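Local coordinates for protein dihydropteroate synthase (PDB 2Y5S) that binds 7,8-dihydropteroate and probably makes it by condensing para-aminobenzoate with 6-hydroxymethyl-7,8-dihydropterin diphosphate in folate synthesis, at residues E21-M26 and D279-W284; P88-L93 and V98-D103; D215-R220 and Y226-G231. All coordinates share one frame; numbering follows the deposited sequence. Where two conformers were deposited one is given.

Interaction 1 (E21-M26 and D279-W284); sequences ERPLVM and DALSVW
With CG anti to its carbonyl carbon (chi1 -73°) and CD1 anti to CA (chi2 180°), Leu281 of helix 274-291 reaches Val25 by its CD1 methyl, while Trp284, whose CG lies anti to its own backbone N (chi1 -179°), places its indole against Pro23. The contact belongs to the TIM-barrel fold: the last helix of the chain lies against the start of the first barrel strand, 24-30. It is wholly apolar. Leu281 and Trp284 are three positions apart and so come out on the same side of the helix, where they meet the alternate residues Pro23 and Val25. Pro23 suits its place just before the strand because its ring is a compact apolar block without an N-H to satisfy; its CG lies 4.3 Å from Leu281 CD2. Val25, branched at CB as residues in strands often are, lends one methyl group. Helix 251-263 completes the packing, with Val262 touching both Pro23 and Leu281. Tryptophan suits this partly exposed border: its carbon ring packs on Pro23 while its NE1 is hydrogen-bonded to Glu263. Pro23 CD comes in obliquely to the indole plane, 3.7 Å from Trp284 CZ3. Deeper in, Val25 CG2 approaches Leu281 CD1 to 3.5 Å.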
# COMPACT_ATOMS: atom_id res chain seq x y z
N GLU B 21 -5.10 -7.72 17.20
CA GLU B 21 -5.16 -6.27 17.42
C GLU B 21 -4.47 -5.52 16.29
O GLU B 21 -4.84 -4.39 15.98
CB GLU B 21 -4.51 -5.85 18.76
CG GLU B 21 -5.28 -6.24 20.01
CD GLU B 21 -5.17 -7.73 20.36
OE1 GLU B 21 -4.25 -8.42 19.85
OE2 GLU B 21 -6.03 -8.20 21.16
N ARG B 22 -3.43 -6.14 15.75
CA ARG B 22 -2.88 -5.76 14.44
C ARG B 22 -2.70 -7.03 13.62
O ARG B 22 -2.51 -8.11 14.18
CB ARG B 22 -1.55 -5.04 14.60
CG ARG B 22 -0.42 -5.90 15.13
CD ARG B 22 0.90 -5.14 15.26
NE ARG B 22 1.87 -6.04 15.89
CZ ARG B 22 2.58 -6.97 15.25
NH1 ARG B 22 2.45 -7.14 13.92
NH2 ARG B 22 3.40 -7.75 15.93
N PRO B 23 -2.75 -6.90 12.28
CA PRO B 23 -2.47 -8.04 11.43
C PRO B 23 -1.05 -8.48 11.60
O PRO B 23 -0.17 -7.66 11.92
CB PRO B 23 -2.70 -7.50 10.01
CG PRO B 23 -2.59 -6.04 10.13
CD PRO B 23 -3.04 -5.68 11.50
N LEU B 24 -0.83 -9.76 11.41
CA LEU B 24 0.50 -10.36 11.59
C LEU B 24 1.14 -10.66 10.26
O LEU B 24 0.47 -10.94 9.27
CB LEU B 24 0.40 -11.65 12.42
CG LEU B 24 -0.14 -11.51 13.85
CD1 LEU B 24 -0.00 -12.87 14.59
CD2 LEU B 24 0.50 -10.38 14.67
N VAL B 25 2.47 -10.57 10.24
CA VAL B 25 3.25 -10.83 9.04
C VAL B 25 3.96 -12.21 9.13
O VAL B 25 4.75 -12.50 10.04
CB VAL B 25 4.25 -9.69 8.84
CG1 VAL B 25 5.19 -9.99 7.69
CG2 VAL B 25 3.46 -8.36 8.66
N MET B 26 3.64 -13.07 8.18
CA MET B 26 4.26 -14.40 8.06
C MET B 26 5.32 -14.34 6.97
O MET B 26 4.99 -14.18 5.79
CB MET B 26 3.22 -15.45 7.71
CG MET B 26 3.78 -16.80 7.24
SD MET B 26 2.52 -18.02 6.78
CE MET B 26 1.81 -18.34 8.39
N ASP B 279 6.89 -2.10 7.40
CA ASP B 279 6.88 -0.63 7.27
C ASP B 279 5.53 -0.14 6.76
O ASP B 279 4.95 0.82 7.33
CB ASP B 279 8.01 -0.16 6.35
CG ASP B 279 9.39 -0.17 7.01
OD1 ASP B 279 9.50 -0.36 8.24
OD2 ASP B 279 10.39 0.06 6.28
N ALA B 280 5.02 -0.78 5.71
CA ALA B 280 3.70 -0.44 5.17
C ALA B 280 2.63 -0.60 6.22
O ALA B 280 1.77 0.25 6.34
CB ALA B 280 3.35 -1.28 3.92
N LEU B 281 2.70 -1.67 7.00
CA LEU B 281 1.69 -1.92 8.03
C LEU B 281 1.84 -0.97 9.23
O LEU B 281 0.88 -0.73 9.94
CB LEU B 281 1.68 -3.41 8.46
CG LEU B 281 1.08 -4.40 7.45
CD1 LEU B 281 1.13 -5.83 7.98
CD2 LEU B 281 -0.36 -4.05 7.07
N SER B 282 3.03 -0.43 9.46
CA SER B 282 3.19 0.60 10.48
C SER B 282 2.42 1.88 10.09
O SER B 282 1.73 2.50 10.91
CB SER B 282 4.66 0.95 10.72
OG SER B 282 5.38 -0.13 11.27
N VAL B 283 2.51 2.24 8.81
CA VAL B 283 1.76 3.38 8.31
C VAL B 283 0.26 3.11 8.40
O VAL B 283 -0.49 3.94 8.88
CB VAL B 283 2.18 3.73 6.87
CG1 VAL B 283 1.23 4.82 6.28
CG2 VAL B 283 3.66 4.16 6.84
N TRP B 284 -0.16 1.92 7.97
CA TRP B 284 -1.58 1.55 8.03
C TRP B 284 -2.12 1.64 9.47
O TRP B 284 -3.19 2.20 9.71
CB TRP B 284 -1.75 0.13 7.44
CG TRP B 284 -3.17 -0.36 7.41
CD1 TRP B 284 -4.08 -0.13 6.44
CD2 TRP B 284 -3.82 -1.15 8.40
NE1 TRP B 284 -5.27 -0.73 6.75
CE2 TRP B 284 -5.14 -1.36 7.96
CE3 TRP B 284 -3.42 -1.70 9.63
CZ2 TRP B 284 -6.07 -2.11 8.69
CZ3 TRP B 284 -4.35 -2.43 10.36
CH2 TRP B 284 -5.66 -2.64 9.89

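Interaction 2 (P88-L93 and V98-D103); sequences PLVEAL and VPLSID. With 78H (7,8-dihydropteroate), chain P.
Val90 and Leu93 of helix 79-93 meet Leu100 and Ile102 of strand 100-103 mainly through apolar side-chain packing, with no direct hydrogen bond between the segments. The axes of the two short segments run nearly antiparallel, at 173° and 10.0 Å apart. Leu100 enters between the two helix residues: its CD2 lies 3.9 Å from Leu93 CB, and its CD1 rests 3.6 Å from the backbone O of Val90. In Ile102, CG1 lies anti to the carbonyl carbon (chi1 -49°) and the chain then folds at CG1 (chi2 -67°), which brings CD1 to within 3.5 Å of Val90 CG2, the two side chains crossing at about a right angle. Branched aliphatic residues suit this buried layer, which they fill without a polar atom to satisfy.

Polar links lie at the ends. Where the helix stops, a water lies 2.8 Å from Leu93 O, to which it can donate, and accepts from Val98 N at 3.0 Å, bridging the turn. At the other end, Asp103 turns its carboxylate to the dihydropteroate, whose N8 gives weak hydrogen bonds of 3.4 Å to both OD1 and OD2. Thr70 OG1 also bonds OD2, consistent with a second-shell role in orienting the acid.

This is the returning half of a beta-alpha-beta unit (strand 62-66, helix 79-93, strand 100-103) of a TIM barrel, with a ligand-binding residue ending its strand.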
# COMPACT_ATOMS: atom_id res chain seq x y z
N PRO B 88 14.96 -30.36 10.41
CA PRO B 88 16.06 -29.66 11.09
C PRO B 88 15.91 -28.14 11.21
O PRO B 88 16.45 -27.55 12.13
CB PRO B 88 17.29 -30.04 10.26
CG PRO B 88 16.93 -31.35 9.64
CD PRO B 88 15.46 -31.18 9.30
N LEU B 89 15.17 -27.49 10.30
CA LEU B 89 14.85 -26.06 10.46
C LEU B 89 13.87 -25.84 11.62
O LEU B 89 14.01 -24.89 12.38
CB LEU B 89 14.29 -25.45 9.17
CG LEU B 89 15.24 -25.27 7.99
CD1 LEU B 89 14.52 -24.60 6.81
CD2 LEU B 89 16.52 -24.50 8.38
N VAL B 90 12.88 -26.73 11.75
CA VAL B 90 11.94 -26.67 12.87
C VAL B 90 12.70 -26.78 14.18
O VAL B 90 12.51 -25.96 15.08
CB VAL B 90 10.86 -27.78 12.78
CG1 VAL B 90 9.99 -27.78 14.04
CG2 VAL B 90 10.00 -27.58 11.53
N GLU B 91 13.60 -27.77 14.26
CA GLU B 91 14.38 -28.00 15.47
C GLU B 91 15.28 -26.79 15.80
O GLU B 91 15.30 -26.32 16.94
CB GLU B 91 15.20 -29.30 15.33
CG GLU B 91 14.33 -30.58 15.20
CD GLU B 91 15.12 -31.86 14.93
OE1 GLU B 91 16.31 -31.79 14.55
OE2 GLU B 91 14.55 -32.96 15.11
N ALA B 92 15.96 -26.26 14.79
CA ALA B 92 16.86 -25.11 14.99
C ALA B 92 16.13 -23.81 15.29
O ALA B 92 16.66 -22.96 15.99
CB ALA B 92 17.77 -24.92 13.76
N LEU B 93 14.92 -23.65 14.76
CA LEU B 93 14.17 -22.41 14.93
C LEU B 93 13.24 -22.37 16.16
O LEU B 93 12.86 -21.28 16.59
CB LEU B 93 13.36 -22.08 13.67
CG LEU B 93 14.15 -21.75 12.41
CD1 LEU B 93 13.21 -21.62 11.21
CD2 LEU B 93 14.96 -20.46 12.59
N VAL B 98 9.08 -18.03 18.06
CA VAL B 98 8.28 -17.36 17.04
C VAL B 98 7.45 -18.44 16.33
O VAL B 98 7.94 -19.53 16.06
CB VAL B 98 9.16 -16.56 16.03
CG1 VAL B 98 10.16 -17.46 15.34
CG2 VAL B 98 8.31 -15.84 15.01
N PRO B 99 6.16 -18.16 16.07
CA PRO B 99 5.39 -19.23 15.45
C PRO B 99 6.04 -19.81 14.18
O PRO B 99 6.48 -19.06 13.29
CB PRO B 99 4.05 -18.56 15.13
CG PRO B 99 3.91 -17.48 16.21
CD PRO B 99 5.30 -17.04 16.54
N LEU B 100 6.12 -21.14 14.14
CA LEU B 100 6.66 -21.88 13.02
C LEU B 100 5.52 -22.56 12.25
O LEU B 100 4.89 -23.48 12.75
CB LEU B 100 7.67 -22.93 13.50
CG LEU B 100 8.88 -22.41 14.30
CD1 LEU B 100 9.87 -23.52 14.63
CD2 LEU B 100 9.58 -21.27 13.56
N SER B 101 5.28 -22.07 11.04
CA SER B 101 4.27 -22.62 10.16
C SER B 101 4.96 -23.56 9.17
O SER B 101 6.09 -23.28 8.73
CB SER B 101 3.54 -21.51 9.42
OG SER B 101 2.77 -22.02 8.36
N ILE B 102 4.29 -24.65 8.82
CA ILE B 102 4.84 -25.62 7.89
C ILE B 102 3.98 -25.65 6.62
O ILE B 102 2.81 -25.97 6.68
CB ILE B 102 4.87 -27.04 8.47
CG1 ILE B 102 5.50 -27.04 9.87
CG2 ILE B 102 5.60 -27.95 7.53
CD1 ILE B 102 7.00 -26.69 9.87
N ASP B 103 4.60 -25.31 5.49
CA ASP B 103 3.94 -25.29 4.18
C ASP B 103 4.04 -26.68 3.57
O ASP B 103 5.01 -27.01 2.86
CB ASP B 103 4.58 -24.23 3.29
CG ASP B 103 3.95 -24.14 1.88
OD1 ASP B 103 2.82 -24.62 1.64
OD2 ASP B 103 4.60 -23.53 1.01
O4 78H P . -1.22 -18.27 -0.94
C4 78H P . -0.80 -19.16 -0.21
C5 78H P . 0.31 -19.96 -0.57
N3 78H P . -1.44 -19.43 1.01
C9 78H P . 0.71 -20.98 0.32
N5 78H P . 1.00 -19.72 -1.71
C2 78H P . -1.00 -20.49 1.85
N8 78H P . 1.80 -21.79 0.03
N1 78H P . 0.07 -21.22 1.49
C6 78H P . 2.04 -20.50 -2.07
N2 78H P . -1.64 -20.77 3.00
C7 78H P . 2.44 -21.76 -1.30
C10 78H P . 2.84 -20.19 -3.30
N11 78H P . 2.19 -20.74 -4.49
C15 78H P . 2.01 -19.95 -5.55
C16 78H P . 0.77 -19.86 -6.16
C17 78H P . 3.09 -19.20 -6.00
C18 78H P . 0.61 -19.03 -7.26
C19 78H P . 2.93 -18.36 -7.10
C20 78H P . 1.69 -18.28 -7.73
C21 78H P . 1.50 -17.33 -8.92
O22 78H P . 0.33 -17.09 -9.23
O23 78H P . 2.49 -16.76 -9.41
O HOH W 1 10.24 -20.64 17.20

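Interaction 3 (D215-R220 and Y226-G231); sequences DTAPAR and YPILAG. With 78H (7,8-dihydropteroate), chain P.
The backbone doubles back between Ala219 and Tyr226, whose CA atoms are 5.7 Å apart, and one hydrogen bond ties the two arms: Tyr226 N gives to Pro218 O at 2.8 Å, with an N-H...O angle of 156°. Tyr226 is the centre of the side-chain packing. Arg220 sets its CG methylene over one face of the phenol ring in a CH-pi contact, CG being 3.4 Å from the ring centroid and only 11° off the normal. At the ring's edge lies Pro218 O, and the CG of Pro218 comes to 3.9 Å from Tyr226 CD2. The arginine chain runs on extended from CG to NE, past the ring; the guanidinium turns its edge to the tyrosine, the two planes 85° apart. One face of the guanidinium is covered by Pro227, whose CD is 3.3 Å from Arg220 NH2. Arginine suits this buried place because its long chain offers a methylene to the ring while its charged end finds carbonyl acceptors: NH1 bonds to Pro10 O and NH2 to Ile190 O. Further along, small Ala217 sits close to the other arm, its CB 3.8 Å from Ile228 CG1, and Ile228 CD1 also approaches Thr216, whose OG1 is hydrogen-bonded to the backbone O of Leu213.

Beyond this packing the second arm becomes strand 229-230, and its end enters the ligand pocket. Leu229 CD2 lies 3.8 Å from N2 of the dihydropteroate. At Gly231 the backbone passes close to the pterin, its O 3.2 Å from O4, and the lack of a side chain suits so tight an approach. The contact thus joins the loop that follows helix 204-211 to the seventh strand of the TIM barrel, which delivers Leu229 and Gly231 to the pterin site.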
# COMPACT_ATOMS: atom_id res chain seq x y z
N ASP B 215 -15.81 -11.78 2.81
CA ASP B 215 -16.86 -12.72 2.46
C ASP B 215 -16.35 -14.10 2.01
O ASP B 215 -17.15 -14.99 1.78
CB ASP B 215 -17.75 -12.14 1.36
CG ASP B 215 -18.43 -10.85 1.77
OD1 ASP B 215 -18.78 -10.71 2.97
OD2 ASP B 215 -18.61 -9.97 0.90
N THR B 216 -15.03 -14.29 1.89
CA THR B 216 -14.46 -15.61 1.60
C THR B 216 -14.44 -16.52 2.85
O THR B 216 -14.34 -17.73 2.73
CB THR B 216 -13.03 -15.51 1.03
OG1 THR B 216 -12.17 -14.93 2.01
CG2 THR B 216 -12.98 -14.65 -0.24
N ALA B 217 -14.56 -15.93 4.04
CA ALA B 217 -14.40 -16.67 5.29
C ALA B 217 -15.75 -17.11 5.84
O ALA B 217 -16.63 -16.28 6.09
CB ALA B 217 -13.69 -15.81 6.33
N PRO B 218 -15.92 -18.42 6.07
CA PRO B 218 -17.11 -18.87 6.76
C PRO B 218 -17.06 -18.51 8.25
O PRO B 218 -16.02 -18.03 8.76
CB PRO B 218 -17.08 -20.38 6.56
CG PRO B 218 -15.69 -20.71 6.36
CD PRO B 218 -15.00 -19.52 5.80
N ALA B 219 -18.17 -18.77 8.93
CA ALA B 219 -18.33 -18.47 10.36
C ALA B 219 -17.96 -19.64 11.26
O ALA B 219 -18.28 -20.79 10.96
CB ALA B 219 -19.79 -18.04 10.63
N ARG B 220 -17.29 -19.34 12.37
CA ARG B 220 -17.09 -20.30 13.46
C ARG B 220 -18.43 -20.46 14.18
O ARG B 220 -19.36 -19.71 13.88
CB ARG B 220 -16.02 -19.81 14.43
CG ARG B 220 -14.64 -19.74 13.82
CD ARG B 220 -13.66 -19.18 14.81
NE ARG B 220 -12.28 -19.54 14.49
CZ ARG B 220 -11.21 -19.02 15.09
NH1 ARG B 220 -11.35 -18.12 16.07
NH2 ARG B 220 -9.99 -19.43 14.72
N TYR B 226 -14.01 -17.27 10.63
CA TYR B 226 -12.64 -17.81 10.69
C TYR B 226 -11.64 -16.72 10.25
O TYR B 226 -11.89 -15.99 9.27
CB TYR B 226 -12.52 -19.07 9.81
CG TYR B 226 -13.16 -20.30 10.43
CD1 TYR B 226 -12.49 -21.05 11.40
CD2 TYR B 226 -14.44 -20.72 10.05
CE1 TYR B 226 -13.08 -22.18 11.97
CE2 TYR B 226 -15.04 -21.84 10.64
CZ TYR B 226 -14.35 -22.57 11.59
OH TYR B 226 -14.93 -23.67 12.17
N PRO B 227 -10.54 -16.56 10.99
CA PRO B 227 -9.56 -15.56 10.57
C PRO B 227 -8.89 -15.97 9.27
O PRO B 227 -8.75 -17.17 9.00
CB PRO B 227 -8.57 -15.54 11.73
CG PRO B 227 -8.62 -16.92 12.28
CD PRO B 227 -10.08 -17.30 12.18
N ILE B 228 -8.50 -14.97 8.47
CA ILE B 228 -8.04 -15.16 7.10
C ILE B 228 -6.53 -14.95 7.00
O ILE B 228 -6.00 -13.93 7.49
CB ILE B 228 -8.70 -14.17 6.16
CG1 ILE B 228 -10.21 -14.37 6.15
CG2 ILE B 228 -8.12 -14.26 4.70
CD1 ILE B 228 -10.99 -13.23 5.44
N LEU B 229 -5.86 -15.93 6.40
CA LEU B 229 -4.50 -15.80 5.92
C LEU B 229 -4.55 -15.57 4.42
O LEU B 229 -5.23 -16.30 3.70
CB LEU B 229 -3.72 -17.07 6.25
CG LEU B 229 -2.19 -17.07 6.01
CD1 LEU B 229 -1.55 -18.12 6.95
CD2 LEU B 229 -1.81 -17.35 4.56
N ALA B 230 -3.86 -14.53 3.95
CA ALA B 230 -3.80 -14.18 2.54
C ALA B 230 -2.35 -14.18 2.07
O ALA B 230 -1.48 -13.60 2.71
CB ALA B 230 -4.41 -12.82 2.32
N GLY B 231 -2.12 -14.82 0.95
CA GLY B 231 -0.79 -14.87 0.35
C GLY B 231 -0.83 -14.47 -1.11
O GLY B 231 -1.28 -15.24 -1.96
O4 78H P . -1.22 -18.27 -0.94
C4 78H P . -0.80 -19.16 -0.21
C5 78H P . 0.31 -19.96 -0.57
N3 78H P . -1.44 -19.43 1.01
C9 78H P . 0.71 -20.98 0.32
N5 78H P . 1.00 -19.72 -1.71
C2 78H P . -1.00 -20.49 1.85
N8 78H P . 1.80 -21.79 0.03
N1 78H P . 0.07 -21.22 1.49
C6 78H P . 2.04 -20.50 -2.07
N2 78H P . -1.64 -20.77 3.00
C7 78H P . 2.44 -21.76 -1.30
C10 78H P . 2.84 -20.19 -3.30
N11 78H P . 2.19 -20.74 -4.49
C15 78H P . 2.01 -19.95 -5.55
C16 78H P . 0.77 -19.86 -6.16
C17 78H P . 3.09 -19.20 -6.00
C18 78H P . 0.61 -19.03 -7.26
C19 78H P . 2.93 -18.36 -7.10
C20 78H P . 1.69 -18.28 -7.73
C21 78H P . 1.50 -17.33 -8.92
O22 78H P . 0.33 -17.09 -9.23
O23 78H P . 2.49 -16.76 -9.41

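How the interactions relate
From the N terminus, residues 21-26 open the longest loop, which closes only when the final helix returns at 279-284; interaction 1 therefore brings the beginning and end of the barrel together. The other two contacts fall within that span, one after the other, without crossing. Interaction 2 closes a short turn between helix 79-93 and strand 100-103, and interaction 3 a short turn leading into strand 229-230. All three reach the same parallel sheet. Met26 links them: its CE packs 3.8 Å from Ser101 CB and 3.7 Å from Leu229 CD1. Interactions 2 and 3 do not touch, yet both reach the bound dihydropteroate.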